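Local coordinates for ABC transporter, periplasmic solute-binding protein (Rhizobium meliloti, PDB 4WED) that probably binds a solute such as a peptide or a nickel complex in the periplasm and delivers it to an ABC transporter for uptake, at residues E285-D289 and P290-K294; D480-D484 and N485-A489. All blocks are in the same frame, centred on the assembly; numbering follows the deposited sequence.

Contact 1. Residues E285-D289 and P290-K294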
loop_
_atom_site.group_PDB
_atom_site.type_symbol
_atom_site.label_atom_id
_atom_site.label_comp_id
_atom_site.label_asym_id
_atom_site.label_seq_id
_atom_site.Cartn_x
_atom_site.Cartn_y
_atom_site.Cartn_z
ATOM N N GLU A 285 22.279 23.781 4.393
ATOM C CA GLU A 285 22.751 24.514 3.208
ATOM C C GLU A 285 23.474 23.636 2.141
ATOM O O GLU A 285 23.394 23.930 0.953
ATOM C CB GLU A 285 23.645 25.665 3.659
ATOM C CG GLU A 285 23.545 26.955 2.856
ATOM C CD GLU A 285 24.661 27.920 3.238
ATOM O OE1 GLU A 285 24.983 28.017 4.444
ATOM O OE2 GLU A 285 25.240 28.572 2.346
ATOM N N PRO A 286 24.164 22.545 2.556
ATOM C CA PRO A 286 24.776 21.653 1.547
ATOM C C PRO A 286 23.810 20.829 0.659
ATOM O O PRO A 286 24.175 20.386 -0.433
ATOM C CB PRO A 286 25.648 20.715 2.398
ATOM C CG PRO A 286 25.961 21.502 3.649
ATOM C CD PRO A 286 24.705 22.278 3.914
ATOM N N LEU A 287 22.581 20.629 1.099
ATOM C CA LEU A 287 21.691 19.802 0.351
ATOM C C LEU A 287 21.017 20.617 -0.711
ATOM O O LEU A 287 20.286 20.062 -1.513
ATOM C CB LEU A 287 20.657 19.228 1.283
ATOM C CG LEU A 287 21.254 18.305 2.314
ATOM C CD1 LEU A 287 20.150 17.824 3.250
ATOM C CD2 LEU A 287 21.979 17.137 1.634
ATOM N N LYS A 288 21.222 21.933 -0.699
ATOM C CA LYS A 288 20.710 22.785 -1.780
ATOM C C LYS A 288 21.447 22.487 -3.063
ATOM O O LYS A 288 20.921 22.671 -4.145
ATOM C CB LYS A 288 20.872 24.275 -1.473
ATOM C CG LYS A 288 20.231 24.719 -0.174
ATOM C CD LYS A 288 19.985 26.210 -0.153
ATOM C CE LYS A 288 19.412 26.652 1.181
ATOM N NZ LYS A 288 19.432 28.132 1.248
ATOM N N ASP A 289 22.691 22.059 -2.939
ATOM C CA ASP A 289 23.455 21.651 -4.078
ATOM C C ASP A 289 23.039 20.240 -4.507
ATOM O O ASP A 289 23.398 19.283 -3.866
ATOM C CB ASP A 289 24.935 21.683 -3.724
ATOM C CG ASP A 289 25.816 21.441 -4.925
ATOM O OD1 ASP A 289 25.348 20.743 -5.852
ATOM O OD2 ASP A 289 26.968 21.942 -4.940
ATOM N N PRO A 290 22.319 20.105 -5.623
ATOM C CA PRO A 290 21.853 18.788 -6.059
ATOM C C PRO A 290 22.910 17.730 -6.322
ATOM O O PRO A 290 22.579 16.541 -6.294
ATOM C CB PRO A 290 21.114 19.096 -7.365
ATOM C CG PRO A 290 21.592 20.441 -7.775
ATOM C CD PRO A 290 21.774 21.163 -6.485
ATOM N N GLN A 291 24.148 18.157 -6.588
ATOM C CA GLN A 291 25.291 17.244 -6.724
ATOM C C GLN A 291 25.563 16.547 -5.399
ATOM O O GLN A 291 25.989 15.377 -5.355
ATOM C CB GLN A 291 26.578 17.982 -7.117
ATOM C CG GLN A 291 26.595 18.758 -8.440
ATOM C CD GLN A 291 27.997 19.314 -8.733
ATOM O OE1 GLN A 291 28.252 20.523 -8.621
ATOM N NE2 GLN A 291 28.931 18.412 -9.048
ATOM N N VAL A 292 25.338 17.289 -4.316
ATOM C CA VAL A 292 25.537 16.758 -2.964
ATOM C C VAL A 292 24.440 15.771 -2.657
ATOM O O VAL A 292 24.695 14.684 -2.158
ATOM C CB VAL A 292 25.579 17.887 -1.930
ATOM C CG1 VAL A 292 25.528 17.351 -0.491
ATOM C CG2 VAL A 292 26.839 18.732 -2.158
ATOM N N ARG A 293 23.210 16.124 -2.983
ATOM C CA ARG A 293 22.123 15.172 -2.842
ATOM C C ARG A 293 22.397 13.837 -3.594
ATOM O O ARG A 293 22.209 12.735 -3.059
ATOM C CB ARG A 293 20.861 15.806 -3.341
ATOM C CG ARG A 293 20.355 16.896 -2.437
ATOM C CD ARG A 293 18.943 17.298 -2.862
ATOM N NE ARG A 293 18.945 18.693 -3.263
ATOM C CZ ARG A 293 18.548 19.180 -4.414
ATOM N NH1 ARG A 293 18.018 18.422 -5.350
ATOM N NH2 ARG A 293 18.657 20.480 -4.604
ATOM N N LYS A 294 22.843 13.949 -4.824
ATOM C CA LYS A 294 23.123 12.790 -5.632
ATOM C C LYS A 294 24.205 11.956 -4.973
ATOM O O LYS A 294 24.116 10.731 -4.916
ATOM C CB LYS A 294 23.610 13.277 -6.999
ATOM C CG LYS A 294 23.784 12.214 -8.071
ATOM C CD LYS A 294 24.013 12.884 -9.412
ATOM C CE LYS A 294 24.384 11.878 -10.467
ATOM N NZ LYS A 294 24.914 12.551 -11.698
#

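Contact 2. Residues D480-D484 and N485-A489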
loop_
_atom_site.group_PDB
_atom_site.type_symbol
_atom_site.label_atom_id
_atom_site.label_comp_id
_atom_site.label_asym_id
_atom_site.label_seq_id
_atom_site.Cartn_x
_atom_site.Cartn_y
_atom_site.Cartn_z
ATOM N N ASP A 480 10.488 12.662 -13.550
ATOM C CA ASP A 480 11.711 13.213 -14.183
ATOM C C ASP A 480 12.239 14.374 -13.383
ATOM O O ASP A 480 13.440 14.519 -13.175
ATOM C CB ASP A 480 11.470 13.707 -15.599
ATOM C CG ASP A 480 10.910 12.636 -16.528
ATOM O OD1 ASP A 480 11.043 11.423 -16.242
ATOM O OD2 ASP A 480 10.326 13.023 -17.576
ATOM N N TRP A 481 11.334 15.216 -12.926
ATOM C CA TRP A 481 11.749 16.314 -12.074
ATOM C C TRP A 481 12.514 15.820 -10.846
ATOM O O TRP A 481 13.620 16.289 -10.513
ATOM C CB TRP A 481 10.539 17.100 -11.591
ATOM C CG TRP A 481 10.946 18.372 -11.059
ATOM C CD1 TRP A 481 11.220 19.486 -11.769
ATOM C CD2 TRP A 481 11.235 18.674 -9.699
ATOM N NE1 TRP A 481 11.637 20.486 -10.935
ATOM C CE2 TRP A 481 11.644 20.017 -9.651
ATOM C CE3 TRP A 481 11.189 17.943 -8.512
ATOM C CZ2 TRP A 481 11.986 20.659 -8.457
ATOM C CZ3 TRP A 481 11.539 18.584 -7.314
ATOM C CH2 TRP A 481 11.934 19.923 -7.304
ATOM N N LEU A 482 11.893 14.884 -10.164
ATOM C CA LEU A 482 12.445 14.402 -8.907
ATOM C C LEU A 482 13.838 13.788 -9.133
ATOM O O LEU A 482 14.764 14.043 -8.368
ATOM C CB LEU A 482 11.526 13.347 -8.284
ATOM C CG LEU A 482 10.187 13.814 -7.740
ATOM C CD1 LEU A 482 9.230 12.635 -7.616
ATOM C CD2 LEU A 482 10.347 14.486 -6.382
ATOM N N ARG A 483 13.920 12.970 -10.172
ATOM C CA ARG A 483 15.132 12.270 -10.583
ATOM C C ARG A 483 16.228 13.209 -11.107
ATOM O O ARG A 483 17.349 13.130 -10.649
ATOM C CB ARG A 483 14.795 11.210 -11.638
ATOM C CG ARG A 483 15.997 10.445 -12.170
ATOM C CD ARG A 483 15.607 9.221 -12.980
ATOM N NE ARG A 483 16.651 8.189 -12.927
ATOM C CZ ARG A 483 17.779 8.187 -13.652
ATOM N NH1 ARG A 483 18.068 9.170 -14.521
ATOM N NH2 ARG A 483 18.636 7.180 -13.510
ATOM N N ASP A 484 15.914 14.106 -12.033
ATOM C CA ASP A 484 16.938 15.031 -12.532
ATOM C C ASP A 484 17.401 15.985 -11.453
ATOM O O ASP A 484 18.516 16.416 -11.485
ATOM C CB ASP A 484 16.445 15.839 -13.715
ATOM C CG ASP A 484 15.935 14.963 -14.839
ATOM O OD1 ASP A 484 16.314 13.759 -14.927
ATOM O OD2 ASP A 484 15.112 15.469 -15.614
ATOM N N ASN A 485 16.554 16.314 -10.489
ATOM C CA ASN A 485 16.943 17.250 -9.442
ATOM C C ASN A 485 17.425 16.560 -8.174
ATOM O O ASN A 485 17.851 17.234 -7.244
ATOM C CB ASN A 485 15.784 18.159 -9.098
ATOM C CG ASN A 485 15.440 19.072 -10.226
ATOM O OD1 ASN A 485 16.123 20.044 -10.429
ATOM N ND2 ASN A 485 14.401 18.750 -10.986
ATOM N N ASP A 486 17.384 15.223 -8.159
ATOM C CA ASP A 486 17.822 14.417 -7.022
ATOM C C ASP A 486 17.111 14.899 -5.771
ATOM O O ASP A 486 17.727 15.189 -4.761
ATOM C CB ASP A 486 19.349 14.489 -6.867
ATOM C CG ASP A 486 20.091 13.765 -7.998
ATOM O OD1 ASP A 486 20.096 12.504 -7.966
ATOM O OD2 ASP A 486 20.681 14.454 -8.893
ATOM N N ALA A 487 15.793 15.006 -5.876
ATOM C CA ALA A 487 14.999 15.668 -4.858
ATOM C C ALA A 487 14.667 14.751 -3.717
ATOM O O ALA A 487 14.407 15.233 -2.603
ATOM C CB ALA A 487 13.731 16.196 -5.447
ATOM N N ILE A 488 14.687 13.449 -4.001
ATOM C CA ILE A 488 14.421 12.410 -3.012
ATOM C C ILE A 488 15.423 11.276 -3.162
ATOM O O ILE A 488 16.062 11.184 -4.195
ATOM C CB ILE A 488 12.967 11.837 -3.147
ATOM C CG1 ILE A 488 12.681 11.356 -4.573
ATOM C CG2 ILE A 488 11.922 12.876 -2.716
ATOM C CD1 ILE A 488 11.524 10.369 -4.650
ATOM N N ALA A 489 15.554 10.407 -2.150
ATOM C CA ALA A 489 16.393 9.174 -2.279
ATOM C C ALA A 489 15.619 7.915 -1.858
ATOM O O ALA A 489 15.603 7.591 -0.713
ATOM C CB ALA A 489 17.709 9.312 -1.480
#

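Contact 1. Residues E285-D289 and P290-K294
Arg293 turns its side chain back over the first turn of its helix and grips the backbone of the preceding loop. Its NE donates to Leu287 O at 2.6 Å. The bond is nearly straight at the hydrogen, and the oxygen lies close to the guanidinium plane. NH2 adds a weak bond to Lys288 O at 3.2 Å. A bend at chi3 (-118°) turns the head toward these carbonyls and lays one guanidinium face over Pro290 CA. Asp289 is the N-cap of helix 290-299. With CG anti to the backbone N (chi1 -173°), its carboxylate is carried forward to the helix start, where OD1 accepts from Gln291 N at 2.9 Å, the donor 28° out of the carboxylate plane. Asp289 O takes two further backbone donors, Val292 N and Arg293 N. Pro290 at the first helical position has no N-H to offer. Apart from these bonds, Val292 CG1 meets Leu287 CD2 at 4.1 Å, the two side chains crossing at about a right angle. Val292 CB also lies 3.2 Å from Pro286 O. Further out, Leu346 of helix 339-348 touches Val292, while Leu366 and Phe279 pack on Leu287. Phe279 touches Arg293 too.

Contact 2. Residues D480-D484 and N485-A489
Trp481 holds CG anti to its own N (chi1 -165°), while Asn485 CG stands beside the Asn485 N (chi1 -67°), and these torsions bring Asn485 ND2 over one face of the indole. The setting is a Schellman motif that ends helix 471-485 and leads into strand 488-500. Asp486 has positive phi. Ala487 N bonds Leu482 O at 2.9 Å, and Asp486 N makes a weak bond to Arg483 O at 3.3 Å. Asn485 ND2 sits 3.1 Å above the indole plane, offset toward the rim, with amide and ring planes 38° apart. The same nitrogen donates to Trp481 O at 2.6 Å. Asn485 N reaches this oxygen from the opposite face of the carbonyl plane, giving Trp481 O two donors. With an alanine here in place of Trp481 the indole is gone, which would probably uncover one side of the Asn485 amide, still tied to the backbone oxygen, and open a gap beside Ala487 CB. Leu482 CD2 also meets Ile488 CG2, and Leu449 touches Ile488. Arg483 makes a cation-pi contact with Phe332. Leu482 CD2 lies 3.9 Å from Ala487 CB, and Trp481 CZ3 meets the same methyl at 3.7 Å.

How the contacts relate
The centres of the two contacts are 11 Å apart, on the same side of the chain's centre. Contact 1 comes first along the chain and starts helix 290-299. Contact 2 follows almost 200 residues later and ends helix 471-485. The helix start and the helix end touch, with Lys294 CB packed against Asp486 OD2. Both sites adjoin the same antiparallel sheet. Strand 274-279 precedes contact 1, and contact 2 opens into its partner, strand 488-500, where Ala489 bonds the backbone of Met277. The start of one helix and the end of the other are thus brought together beside two paired strands of one sheet.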